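Local coordinates for pumilio homolog 23 (Arabidopsis thaliana, PDB 5WZK), which binds RNA sequence-specifically, here in complex with an 18S rRNA sequence, through pumilio repeats packed into a right-handed superhelix, and probably regulates translation and mRNA stability, at residues Glu48-Glu53 with Leu78-Arg83. Sequence-based numbering, arbitrary orientation. Where two conformers were deposited one is given.
Sequences ETRGRE and LCSFIR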
ATOM      1  N   GLU A  48      10.149  40.862  -4.017  1.00 44.03           N
ATOM      2  CA  GLU A  48      11.378  40.961  -4.793  1.00 49.35           C
ATOM      3  C   GLU A  48      11.435  39.977  -5.964  1.00 49.90           C
ATOM      4  O   GLU A  48      12.383  40.016  -6.753  1.00 44.88           O
ATOM      5  CB  GLU A  48      12.593  40.764  -3.882  1.00 48.98           C
ATOM      6  CG  GLU A  48      12.870  41.952  -2.978  1.00 50.21           C
ATOM      7  CD  GLU A  48      13.126  43.231  -3.765  1.00 58.78           C
ATOM      8  OE1 GLU A  48      14.029  43.230  -4.643  1.00 54.29           O
ATOM      9  OE2 GLU A  48      12.412  44.229  -3.509  1.00 57.57           O
ATOM     10  N   THR A  49      10.435  39.097  -6.094  1.00 49.22           N
ATOM     11  CA  THR A  49      10.376  38.154  -7.204  1.00 41.61           C
ATOM     12  C   THR A  49       9.436  38.591  -8.311  1.00 46.61           C
ATOM     13  O   THR A  49       9.378  37.912  -9.340  1.00 47.34           O
ATOM     14  CB  THR A  49       9.928  36.769  -6.738  1.00 41.70           C
ATOM     15  OG1 THR A  49       8.509  36.780  -6.544  1.00 42.28           O
ATOM     16  CG2 THR A  49      10.622  36.369  -5.444  1.00 44.50           C
ATOM     17  N   ARG A  50       8.689  39.679  -8.123  1.00 53.83           N
ATOM     18  CA  ARG A  50       7.748  40.137  -9.143  1.00 47.24           C
ATOM     19  C   ARG A  50       8.461  40.362 -10.471  1.00 43.56           C
ATOM     20  O   ARG A  50       9.421  41.135 -10.551  1.00 36.64           O
ATOM     21  CB  ARG A  50       7.063  41.421  -8.688  1.00 46.70           C
ATOM     22  CG  ARG A  50       5.595  41.255  -8.346  1.00 61.49           C
ATOM     23  CD  ARG A  50       5.399  40.621  -6.959  1.00 74.12           C
ATOM     24  NE  ARG A  50       3.983  40.397  -6.640  1.00 83.59           N
ATOM     25  CZ  ARG A  50       3.186  41.292  -6.048  1.00 93.38           C
ATOM     26  NH1 ARG A  50       3.656  42.489  -5.698  1.00 83.47           N
ATOM     27  NH2 ARG A  50       1.908  40.997  -5.812  1.00 83.40           N
ATOM     28  N   GLY A  51       8.000  39.668 -11.509  1.00 40.45           N
ATOM     29  CA  GLY A  51       8.551  39.825 -12.832  1.00 32.97           C
ATOM     30  C   GLY A  51       9.790  39.014 -13.128  1.00 38.14           C
ATOM     31  O   GLY A  51      10.311  39.093 -14.248  1.00 45.74           O
ATOM     32  N   ARG A  52      10.302  38.256 -12.172  1.00 35.78           N
ATOM     33  CA  ARG A  52      11.347  37.294 -12.475  1.00 40.45           C
ATOM     34  C   ARG A  52      11.105  36.021 -11.689  1.00 38.73           C
ATOM     35  O   ARG A  52      12.033  35.410 -11.142  1.00 38.57           O
ATOM     36  CB  ARG A  52      12.733  37.869 -12.208  1.00 42.91           C
ATOM     37  CG  ARG A  52      12.754  38.878 -11.110  1.00 42.88           C
ATOM     38  CD  ARG A  52      14.128  39.494 -10.989  1.00 57.75           C
ATOM     39  NE  ARG A  52      14.287  40.123  -9.686  1.00 65.20           N
ATOM     40  CZ  ARG A  52      15.461  40.403  -9.141  1.00 71.94           C
ATOM     41  NH1 ARG A  52      16.572  40.099  -9.804  1.00 78.68           N
ATOM     42  NH2 ARG A  52      15.519  40.973  -7.938  1.00 71.86           N
ATOM     43  N   GLU A  53       9.839  35.613 -11.627  1.00 34.86           N
ATOM     44  CA  GLU A  53       9.486  34.402 -10.907  1.00 34.58           C
ATOM     45  C   GLU A  53      10.155  33.185 -11.523  1.00 36.99           C
ATOM     46  O   GLU A  53      10.618  32.292 -10.801  1.00 35.56           O
ATOM     47  CB  GLU A  53       7.972  34.232 -10.890  1.00 35.57           C
ATOM     48  CG  GLU A  53       7.244  35.275 -10.087  1.00 37.26           C
ATOM     49  CD  GLU A  53       6.971  36.535 -10.872  1.00 45.78           C
ATOM     50  OE1 GLU A  53       7.546  36.685 -11.973  1.00 40.29           O
ATOM     51  OE2 GLU A  53       6.176  37.372 -10.379  1.00 52.68           O
ATOM     52  N   LEU A  78       1.177  34.784  -0.407  1.00 54.84           N
ATOM     53  CA  LEU A  78       1.197  33.518  -1.128  1.00 50.45           C
ATOM     54  C   LEU A  78       0.325  33.589  -2.372  1.00 50.06           C
ATOM     55  O   LEU A  78       0.752  33.214  -3.468  1.00 52.51           O
ATOM     56  CB  LEU A  78       0.730  32.390  -0.205  1.00 50.74           C
ATOM     57  CG  LEU A  78       0.445  31.035  -0.852  1.00 42.96           C
ATOM     58  CD1 LEU A  78       1.676  30.493  -1.554  1.00 42.83           C
ATOM     59  CD2 LEU A  78      -0.049  30.048   0.189  1.00 38.58           C
ATOM     60  N   CYS A  79      -0.900  34.095  -2.219  1.00 51.79           N
ATOM     61  CA  CYS A  79      -1.802  34.182  -3.355  1.00 42.77           C
ATOM     62  C   CYS A  79      -1.308  35.194  -4.359  1.00 43.48           C
ATOM     63  O   CYS A  79      -1.538  35.038  -5.557  1.00 53.65           O
ATOM     64  CB  CYS A  79      -3.215  34.524  -2.889  1.00 41.56           C
ATOM     65  SG  CYS A  79      -3.908  33.208  -1.854  1.00 49.79           S
ATOM     66  N   SER A  80      -0.632  36.238  -3.898  0.59 47.12           N
ATOM     67  CA  SER A  80      -0.070  37.189  -4.844  0.59 52.51           C
ATOM     68  C   SER A  80       1.037  36.537  -5.663  0.59 51.04           C
ATOM     69  O   SER A  80       1.153  36.778  -6.871  0.59 49.20           O
ATOM     70  CB  SER A  80       0.442  38.426  -4.102  0.59 51.43           C
ATOM     71  OG  SER A  80      -0.554  38.951  -3.241  0.59 54.34           O
ATOM     72  N   PHE A  81       1.845  35.690  -5.024  1.00 46.60           N
ATOM     73  CA  PHE A  81       2.925  35.027  -5.741  1.00 42.56           C
ATOM     74  C   PHE A  81       2.369  34.067  -6.783  1.00 52.75           C
ATOM     75  O   PHE A  81       2.815  34.056  -7.941  1.00 45.41           O
ATOM     76  CB  PHE A  81       3.844  34.293  -4.763  1.00 39.11           C
ATOM     77  CG  PHE A  81       4.902  33.499  -5.445  1.00 43.96           C
ATOM     78  CD1 PHE A  81       5.985  34.134  -6.030  1.00 39.82           C
ATOM     79  CD2 PHE A  81       4.793  32.122  -5.550  1.00 42.61           C
ATOM     80  CE1 PHE A  81       6.951  33.402  -6.701  1.00 39.23           C
ATOM     81  CE2 PHE A  81       5.757  31.387  -6.216  1.00 41.37           C
ATOM     82  CZ  PHE A  81       6.838  32.029  -6.791  1.00 37.20           C
ATOM     83  N   ILE A  82       1.377  33.262  -6.386  1.00 47.87           N
ATOM     84  CA  ILE A  82       0.703  32.377  -7.326  1.00 40.32           C
ATOM     85  C   ILE A  82       0.076  33.171  -8.462  1.00 44.55           C
ATOM     86  O   ILE A  82       0.188  32.800  -9.634  1.00 45.02           O
ATOM     87  CB  ILE A  82      -0.341  31.534  -6.590  1.00 40.06           C
ATOM     88  CG1 ILE A  82       0.357  30.651  -5.557  1.00 39.72           C
ATOM     89  CG2 ILE A  82      -1.157  30.743  -7.587  1.00 37.52           C
ATOM     90  CD1 ILE A  82      -0.596  29.785  -4.747  1.00 38.60           C
ATOM     91  N   ARG A  83      -0.590  34.278  -8.133  1.00 52.18           N
ATOM     92  CA  ARG A  83      -1.219  35.093  -9.166  1.00 51.81           C
ATOM     93  C   ARG A  83      -0.191  35.657 -10.135  1.00 48.36           C
ATOM     94  O   ARG A  83      -0.455  35.751 -11.338  1.00 51.60           O
ATOM     95  CB  ARG A  83      -2.022  36.230  -8.540  1.00 61.12           C
ATOM     96  CG  ARG A  83      -3.537  36.002  -8.467  1.00 69.22           C
ATOM     97  CD  ARG A  83      -4.261  37.366  -8.391  1.00 73.85           C
ATOM     98  NE  ARG A  83      -3.329  38.473  -8.148  1.00 58.72           N
ATOM     99  CZ  ARG A  83      -3.125  39.042  -6.958  1.00 69.98           C
ATOM    100  NH1 ARG A  83      -3.797  38.616  -5.889  1.00 68.42           N
ATOM    101  NH2 ARG A  83      -2.250  40.041  -6.832  1.00 67.21           N
TER
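Phe81 on helix 75-85 meets Thr49 and Glu53 at the loop leading into helix 53-58. Its CG lies anti to the backbone N (chi1 175°); from there the ring edge meets Thr49, CD1 lying 3.7 Å from Thr49 OG1, which is in the ring plane, and the side chains cross at about a right angle. That hydroxyl is satisfied by Leu46 O, so it can be buried beside carbon. The methylenes of Glu53 give the ring an apolar neighbour, CG 3.9 Å from Phe81 CE1.

The Glu53 carboxylate turns back to the preceding turn, where Gly51 N donates to OE2 at 3.1 Å from above the carboxylate plane. Arg52 N to Thr49 O (3.0 Å) closes a type II turn, and Gly51 takes its third position at phi 84°, where a side chain would press on the carbonyl O of Arg50.

At the exposed margin Arg50, its chain bent at chi2 (78°), has NH2 3.4 Å from Ser80 CB; Ser80 OG bonds to Asp76 O. Arg83 NH2 lies 4.4 Å from Arg50 NH2, a like-charge pair probably mildly unfavourable. No hydrogen bond joins 48-53 to 78-83; this packing brings together the start and end of the first pumilio repeat in the right-handed PUF superhelix.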